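Local coordinates for protein naphthalene dioxygenase small subunit (Rhodococcus sp., PDB 2B1X) that is the small (beta) subunit of a Rieske non-heme iron naphthalene 1,2-dioxygenase, an oxidoreductase, and probably serves a mainly structural role there, at residues E33-A36 and L37-E40. Sequence-based numbering, arbitrary orientation.
Sequences EWLA and LVTE
Trp34 and Leu37 are joined through their backbones where the chain passes from helix 31-35 toward strand 38-39. The Leu37 N-H bonds to Trp34 O at 2.8 Å, with an N-H...O angle of 157°. One residue on, Val38 N reaches Leu35 O at 3.3 Å and closes a type I beta turn from Leu35 to Val38. These two i to i+3 bonds hold the corner before Val38 extends.

Val38 is the side chain that meets both Trp34 and Leu35. With chi1 at 179°, the Trp34 indole lies beside its own carbonyl carbon, and this brings one face of its six-membered ring against Val38. Val38 CG1 lies over that ring, 4.0 Å from its centroid, in a CH-pi contact shifted toward the rim. The other methyl, Val38 CG2, turns to Leu35 and lies 3.3 Å from Leu35 O. The Leu37 and Trp34 side chains cross at about a right angle, and Leu37 CD1 comes to 4.2 Å from Trp34 CD1. The indole NE1 bonds to Glu22 of helix 10-27, which probably helps hold the ring's rotation. A serine at Trp34 would probably leave Val38 CG1 without its aromatic face and Glu22 without the indole N-H.

Leu37 packs on Trp18 and Met21 of helix 10-27, while Leu35 touches helix 71-81. Leu37 and Thr39 also make backbone hydrogen bonds to Met151 of strand 148-158. This is a helix-to-strand turn of the NTF2-like alpha+beta fold, joining its N-terminal helices to the curved sheet.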
loop_
_atom_site.group_PDB
_atom_site.type_symbol
_atom_site.label_atom_id
_atom_site.label_comp_id
_atom_site.label_asym_id
_atom_site.label_seq_id
_atom_site.Cartn_x
_atom_site.Cartn_y
_atom_site.Cartn_z
ATOM N N GLU B 33 -23.960 2.846 -25.523
ATOM C CA GLU B 33 -24.063 1.481 -26.044
ATOM C C GLU B 33 -24.408 0.467 -24.969
ATOM O O GLU B 33 -25.200 -0.419 -25.210
ATOM C CB GLU B 33 -22.772 1.054 -26.739
ATOM C CG GLU B 33 -22.517 1.831 -28.018
ATOM C CD GLU B 33 -21.402 1.235 -28.860
ATOM O OE1 GLU B 33 -21.390 -0.008 -29.070
ATOM O OE2 GLU B 33 -20.537 2.017 -29.320
ATOM N N TRP B 34 -23.794 0.596 -23.795
ATOM C CA TRP B 34 -24.083 -0.302 -22.687
ATOM C C TRP B 34 -25.555 -0.173 -22.274
ATOM O O TRP B 34 -26.227 -1.177 -21.994
ATOM C CB TRP B 34 -23.167 -0.013 -21.497
ATOM C CG TRP B 34 -23.449 -0.903 -20.321
ATOM C CD1 TRP B 34 -22.927 -2.155 -20.076
ATOM C CD2 TRP B 34 -24.340 -0.631 -19.254
ATOM N NE1 TRP B 34 -23.436 -2.656 -18.902
ATOM C CE2 TRP B 34 -24.311 -1.745 -18.378
ATOM C CE3 TRP B 34 -25.159 0.455 -18.927
ATOM C CZ2 TRP B 34 -25.070 -1.800 -17.191
ATOM C CZ3 TRP B 34 -25.936 0.386 -17.750
ATOM C CH2 TRP B 34 -25.877 -0.730 -16.905
ATOM N N LEU B 35 -26.054 1.061 -22.240
ATOM C CA LEU B 35 -27.424 1.303 -21.822
ATOM C C LEU B 35 -28.443 0.527 -22.682
ATOM O O LEU B 35 -29.487 0.130 -22.185
ATOM C CB LEU B 35 -27.725 2.808 -21.795
ATOM C CG LEU B 35 -28.970 3.236 -21.004
ATOM C CD1 LEU B 35 -28.872 2.814 -19.523
ATOM C CD2 LEU B 35 -29.222 4.729 -21.147
ATOM N N ALA B 36 -28.106 0.292 -23.953
ATOM C CA ALA B 36 -28.940 -0.477 -24.864
ATOM C C ALA B 36 -29.004 -1.979 -24.495
ATOM O O ALA B 36 -29.866 -2.698 -25.000
ATOM C CB ALA B 36 -28.464 -0.291 -26.316
ATOM N N LEU B 37 -28.110 -2.447 -23.617
ATOM C CA LEU B 37 -28.127 -3.853 -23.208
ATOM C C LEU B 37 -29.078 -4.117 -22.056
ATOM O O LEU B 37 -29.231 -5.260 -21.609
ATOM C CB LEU B 37 -26.722 -4.332 -22.822
ATOM C CG LEU B 37 -25.619 -4.126 -23.852
ATOM C CD1 LEU B 37 -24.261 -4.525 -23.246
ATOM C CD2 LEU B 37 -25.926 -4.886 -25.133
ATOM N N VAL B 38 -29.723 -3.074 -21.557
ATOM C CA VAL B 38 -30.534 -3.280 -20.376
ATOM C C VAL B 38 -31.999 -3.271 -20.677
ATOM O O VAL B 38 -32.466 -2.746 -21.670
ATOM C CB VAL B 38 -30.216 -2.323 -19.174
ATOM C CG1 VAL B 38 -28.695 -2.267 -18.897
ATOM C CG2 VAL B 38 -30.822 -0.936 -19.398
ATOM N N THR B 39 -32.712 -3.872 -19.763
ATOM C CA THR B 39 -34.100 -4.126 -19.921
ATOM C C THR B 39 -34.912 -2.976 -19.308
ATOM O O THR B 39 -34.419 -2.197 -18.475
ATOM C CB THR B 39 -34.332 -5.490 -19.246
ATOM O OG1 THR B 39 -35.186 -6.296 -20.063
ATOM C CG2 THR B 39 -34.992 -5.347 -17.888
ATOM N N GLU B 40 -36.155 -2.873 -19.755
ATOM C CA GLU B 40 -37.085 -1.840 -19.310
ATOM C C GLU B 40 -37.429 -1.950 -17.792
ATOM O O GLU B 40 -37.674 -0.945 -17.127
ATOM C CB GLU B 40 -38.340 -1.915 -20.194
ATOM C CG GLU B 40 -38.088 -2.211 -21.707
ATOM C CD GLU B 40 -37.571 -3.649 -22.094
ATOM O OE1 GLU B 40 -37.820 -4.658 -21.395
ATOM O OE2 GLU B 40 -36.902 -3.794 -23.151
#